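Long-range contacts in cyclopenase asqI (Emericella nidulans, PDB 5YY3), which catalyses the zinc-dependent ring contraction of 4'-methoxycyclopenin to 4'-methoxyviridicatin, releasing methyl isocyanate, in aspoquinolone biosynthesis: residues Lys67-Tyr72 against Glu109-Pro114; Arg177-Leu182 against Gln559-Pro564. All blocks are in the same frame, centred on the assembly; numbering follows the deposited sequence.

Contact 1 of 2, residues Lys67-Tyr72 against Glu109-Pro114; sequences KDHKPY and EERINP
Arg111 holds the carboxylate of Asp68 side-on in a two-pronged salt bridge: NH2 gives a nearly straight bond to OD1 at 2.5 Å, and NE reaches OD2 at 2.9 Å. Both oxygens use their syn lone pairs, and the carboxylate and guanidinium are nearly coplanar, 16° apart; Gln66 OE1 takes a further bond from NH2. The guanidinium also lies flat on the His69 ring, centres 4.1 Å apart, while Pro114 closes the opposite face, its CD 3.4 Å from the ring centroid in a CH-pi contact. Imidazole suits this slot because it is flat enough to sit between cation and proline, and its ND1 bonds Gln66 N. Farther along the chain, Asn113 ND2 donates to Lys70 O at 3.1 Å, and also bonds Thr381 OG1. Chi1 of -176° puts Asn113 CG anti to the backbone N and 3.5 Å from Tyr72 CB. The Tyr72 hydroxyl continues to Asp119 on helix 114-127. Two helix-end motifs meet in 109-114: Arg111, with positive phi, is the C-prime residue of the Schellman motif ending helix 97-109, and Asn113 is the N-cap of helix 114-127, its OD1 accepting from Leu116 N.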
# COMPACT_ATOMS: atom_id res chain seq x y z
N LYS A 67 12.14 -30.52 32.85
CA LYS A 67 11.11 -31.46 32.40
C LYS A 67 10.43 -32.26 33.52
O LYS A 67 9.41 -32.90 33.30
CB LYS A 67 11.70 -32.43 31.36
CG LYS A 67 12.06 -33.80 31.90
CD LYS A 67 11.97 -34.86 30.80
CE LYS A 67 12.51 -36.22 31.26
NZ LYS A 67 13.98 -36.18 31.55
N ASP A 68 10.98 -32.20 34.74
CA ASP A 68 10.39 -32.91 35.87
C ASP A 68 9.41 -32.01 36.62
O ASP A 68 8.58 -32.50 37.41
CB ASP A 68 11.46 -33.41 36.82
CG ASP A 68 12.02 -32.31 37.68
OD1 ASP A 68 12.64 -31.38 37.12
OD2 ASP A 68 11.83 -32.37 38.92
N HIS A 69 9.53 -30.70 36.40
CA HIS A 69 8.66 -29.73 37.06
C HIS A 69 7.21 -29.97 36.66
O HIS A 69 6.91 -30.11 35.47
CB HIS A 69 9.08 -28.30 36.73
CG HIS A 69 10.27 -27.82 37.50
ND1 HIS A 69 11.38 -27.27 36.90
CD2 HIS A 69 10.52 -27.80 38.84
CE1 HIS A 69 12.26 -26.94 37.83
NE2 HIS A 69 11.76 -27.24 39.01
N LYS A 70 6.33 -30.04 37.65
CA LYS A 70 4.90 -30.10 37.42
C LYS A 70 4.52 -28.91 36.55
O LYS A 70 4.99 -27.80 36.80
CB LYS A 70 4.15 -30.09 38.75
CG LYS A 70 2.65 -29.93 38.65
CD LYS A 70 1.99 -30.06 40.01
CE LYS A 70 2.49 -31.28 40.77
NZ LYS A 70 1.58 -31.66 41.91
N PRO A 71 3.72 -29.13 35.51
CA PRO A 71 3.44 -28.04 34.57
C PRO A 71 2.59 -26.92 35.18
O PRO A 71 1.73 -27.16 36.04
CB PRO A 71 2.70 -28.74 33.43
CG PRO A 71 2.07 -29.94 34.08
CD PRO A 71 3.08 -30.39 35.10
N TYR A 72 2.85 -25.69 34.72
CA TYR A 72 2.21 -24.50 35.26
C TYR A 72 1.60 -23.67 34.13
O TYR A 72 2.19 -23.53 33.05
CB TYR A 72 3.22 -23.67 36.07
CG TYR A 72 2.71 -22.32 36.58
CD1 TYR A 72 1.76 -22.26 37.58
CD2 TYR A 72 3.20 -21.13 36.06
CE1 TYR A 72 1.30 -21.04 38.06
CE2 TYR A 72 2.75 -19.91 36.52
CZ TYR A 72 1.81 -19.87 37.52
OH TYR A 72 1.36 -18.65 37.97
N GLU A 109 13.76 -26.49 45.86
CA GLU A 109 14.46 -27.77 45.87
C GLU A 109 13.48 -28.93 46.10
O GLU A 109 13.82 -30.08 45.81
CB GLU A 109 15.58 -27.80 46.91
CG GLU A 109 16.85 -27.14 46.37
CD GLU A 109 18.11 -27.53 47.13
OE1 GLU A 109 18.46 -26.81 48.10
OE2 GLU A 109 18.75 -28.54 46.76
N GLU A 110 12.26 -28.62 46.56
CA GLU A 110 11.15 -29.59 46.50
C GLU A 110 10.53 -29.66 45.09
O GLU A 110 9.47 -30.28 44.90
CB GLU A 110 10.07 -29.24 47.52
CG GLU A 110 10.49 -29.38 48.96
CD GLU A 110 9.37 -29.04 49.93
OE1 GLU A 110 8.18 -29.12 49.53
OE2 GLU A 110 9.68 -28.68 51.09
N ARG A 111 11.17 -28.98 44.13
CA ARG A 111 10.83 -29.05 42.70
C ARG A 111 9.49 -28.40 42.31
O ARG A 111 8.87 -28.78 41.33
CB ARG A 111 10.85 -30.51 42.21
CG ARG A 111 12.19 -31.21 42.43
CD ARG A 111 13.34 -30.38 41.85
NE ARG A 111 13.38 -30.42 40.39
CZ ARG A 111 14.21 -29.69 39.65
NH1 ARG A 111 15.06 -28.85 40.24
NH2 ARG A 111 14.19 -29.79 38.33
N ILE A 112 9.07 -27.39 43.06
CA ILE A 112 7.97 -26.55 42.60
C ILE A 112 8.39 -25.83 41.32
O ILE A 112 9.57 -25.51 41.12
CB ILE A 112 7.54 -25.55 43.68
CG1 ILE A 112 6.15 -24.99 43.38
CG2 ILE A 112 8.55 -24.42 43.82
CD1 ILE A 112 5.54 -24.30 44.58
N ASN A 113 7.43 -25.63 40.42
CA ASN A 113 7.67 -24.97 39.13
C ASN A 113 8.22 -23.55 39.31
O ASN A 113 7.61 -22.73 40.02
CB ASN A 113 6.37 -24.94 38.33
CG ASN A 113 6.54 -24.37 36.93
OD1 ASN A 113 6.81 -23.18 36.76
ND2 ASN A 113 6.37 -25.22 35.91
N PRO A 114 9.38 -23.25 38.69
CA PRO A 114 10.07 -21.95 38.80
C PRO A 114 9.25 -20.77 38.26
O PRO A 114 9.38 -19.67 38.77
CB PRO A 114 11.34 -22.14 37.96
CG PRO A 114 11.51 -23.59 37.82
CD PRO A 114 10.14 -24.18 37.83

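Contact 2 of 2, residues Arg177-Leu182 against Gln559-Pro564; sequences RDDYDL and QNLMLP
The carboxylate of Asp179 and the amide of Asn560 meet tip to tip, their planes 29° apart. Asn560 ND2 donates to Asp179 OD2 at 2.8 Å, arriving on the syn side but 28° out of the carboxylate plane, whereas the oxygen lies close to the plane of the amide. The other oxygen, OD1, turns back to its own helix: Leu182 N approaches it on the anti side at 2.8 Å, and Asp181 N adds a weak bond. This makes Asp179 the N-cap of helix 180-193, a role for which its short acidic side chain is well suited.

Beside the polar pair, Leu561 reaches toward Asp179 with both methyls, Leu561 CD2 lying 3.9 Å from Asp179 OD2 and Leu561 CD1 4.1 Å from Asp179 CG. CD1 also packs 4.0 Å from Leu182 CB; the branched end of Leu561 thus touches both the carboxylate and the first turn of the helix.

All five touching residues are buried. A buried carboxylate would be costly without partners, and Lys461 NZ makes salt bridges to both Asp179 and Asp181, while Arg536 pairs with Asp181. Lys461, the Asn560 amide and the N-H groups of Leu182 and, weakly, Asp181 would be expected to favour the ionised form of Asp179. The contact thus couples the start of the helix carrying the zinc ligands His186 and His190 to the hemocyanin ig-like region through buried, charge-compensated polar chemistry.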
# COMPACT_ATOMS: atom_id res chain seq x y z
N ARG A 177 3.68 -2.04 20.87
CA ARG A 177 3.32 -3.21 21.68
C ARG A 177 4.54 -3.93 22.27
O ARG A 177 4.45 -4.50 23.37
CB ARG A 177 2.50 -4.20 20.85
CG ARG A 177 1.16 -3.63 20.33
CD ARG A 177 0.32 -4.75 19.70
NE ARG A 177 1.12 -5.51 18.74
CZ ARG A 177 1.02 -5.40 17.42
NH1 ARG A 177 0.13 -4.58 16.86
NH2 ARG A 177 1.81 -6.12 16.64
N ASP A 178 5.67 -3.91 21.56
CA ASP A 178 6.89 -4.55 22.05
C ASP A 178 7.73 -3.62 22.90
O ASP A 178 8.83 -3.99 23.31
CB ASP A 178 7.75 -5.04 20.90
CG ASP A 178 7.19 -6.25 20.21
OD1 ASP A 178 6.68 -7.14 20.90
OD2 ASP A 178 7.28 -6.32 18.97
N ASP A 179 7.27 -2.40 23.12
CA ASP A 179 8.07 -1.46 23.89
C ASP A 179 8.45 -2.07 25.24
O ASP A 179 7.58 -2.52 26.00
CB ASP A 179 7.35 -0.14 24.07
CG ASP A 179 8.17 0.86 24.84
OD1 ASP A 179 8.25 0.72 26.08
OD2 ASP A 179 8.73 1.78 24.22
N TYR A 180 9.75 -2.11 25.51
CA TYR A 180 10.26 -2.72 26.73
C TYR A 180 9.62 -2.12 27.97
O TYR A 180 9.26 -2.83 28.90
CB TYR A 180 11.79 -2.57 26.86
CG TYR A 180 12.25 -3.08 28.21
CD1 TYR A 180 12.33 -4.45 28.46
CD2 TYR A 180 12.49 -2.19 29.27
CE1 TYR A 180 12.69 -4.93 29.71
CE2 TYR A 180 12.86 -2.67 30.52
CZ TYR A 180 12.95 -4.04 30.73
OH TYR A 180 13.30 -4.54 31.95
N ASP A 181 9.51 -0.79 28.00
CA ASP A 181 9.08 -0.13 29.21
C ASP A 181 7.57 -0.27 29.39
O ASP A 181 7.08 -0.32 30.52
CB ASP A 181 9.54 1.33 29.21
CG ASP A 181 11.07 1.46 29.26
OD1 ASP A 181 11.64 1.27 30.35
OD2 ASP A 181 11.70 1.71 28.20
N LEU A 182 6.82 -0.34 28.30
CA LEU A 182 5.41 -0.70 28.44
C LEU A 182 5.33 -2.10 29.03
O LEU A 182 4.55 -2.36 29.94
CB LEU A 182 4.68 -0.65 27.10
CG LEU A 182 3.27 -1.22 27.06
CD1 LEU A 182 2.36 -0.49 28.03
CD2 LEU A 182 2.70 -1.17 25.64
N GLN A 559 7.28 7.16 30.08
CA GLN A 559 7.46 8.56 29.66
C GLN A 559 7.61 8.69 28.12
O GLN A 559 7.06 9.61 27.52
CB GLN A 559 8.69 9.17 30.36
CG GLN A 559 8.94 10.64 30.05
CD GLN A 559 7.74 11.51 30.37
OE1 GLN A 559 7.32 11.62 31.52
NE2 GLN A 559 7.16 12.12 29.34
N ASN A 560 8.33 7.75 27.51
CA ASN A 560 8.53 7.77 26.07
C ASN A 560 7.25 7.52 25.26
O ASN A 560 7.23 7.80 24.05
CB ASN A 560 9.56 6.73 25.66
CG ASN A 560 9.07 5.32 25.86
OD1 ASN A 560 8.63 4.97 26.95
ND2 ASN A 560 9.13 4.50 24.81
N LEU A 561 6.20 7.01 25.90
CA LEU A 561 4.93 6.78 25.21
C LEU A 561 3.85 7.75 25.64
O LEU A 561 2.68 7.56 25.31
CB LEU A 561 4.41 5.35 25.46
CG LEU A 561 5.34 4.20 25.09
CD1 LEU A 561 4.65 2.87 25.30
CD2 LEU A 561 5.81 4.35 23.65
N MET A 562 4.22 8.78 26.40
CA MET A 562 3.22 9.70 26.95
C MET A 562 2.46 10.39 25.85
O MET A 562 1.26 10.61 25.95
CB MET A 562 3.87 10.73 27.88
CG MET A 562 4.14 10.19 29.28
SD MET A 562 2.61 9.97 30.20
CE MET A 562 2.11 11.69 30.42
N LEU A 563 3.18 10.73 24.78
CA LEU A 563 2.55 11.37 23.63
C LEU A 563 2.19 10.35 22.56
O LEU A 563 3.02 9.51 22.22
CB LEU A 563 3.48 12.44 23.05
CG LEU A 563 3.27 13.93 23.28
CD1 LEU A 563 2.74 14.24 24.64
CD2 LEU A 563 4.57 14.66 23.02
N PRO A 564 0.96 10.42 22.03
CA PRO A 564 0.70 9.70 20.78
C PRO A 564 1.73 10.11 19.74
O PRO A 564 2.17 11.25 19.78
CB PRO A 564 -0.70 10.17 20.40
CG PRO A 564 -1.36 10.46 21.73
CD PRO A 564 -0.25 11.05 22.57

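Overall arrangement
Contact 1 closes before contact 2 opens along the chain; their centres lie 34 Å apart and their nearest atoms about 17 Å. Contact 1, about 31 Å from the chain centre, ties the loop between helices 53-61 and 77-92 to the turn between helices 97-109 and 114-127. Contact 2, about 12 Å from that centre, joins the start of helix 180-193 to the loop between strands 523-528 and 571-580. Contact 1 thus joins two loops of the helical part at its periphery, while contact 2 bridges that part to the beta-rich part. Contact 2 lies nearer the zinc ligands, the Leu182 side chain being about 5 Å from that of His186, whereas in contact 1 the Tyr72 side chain is about 10 Å from that of His190.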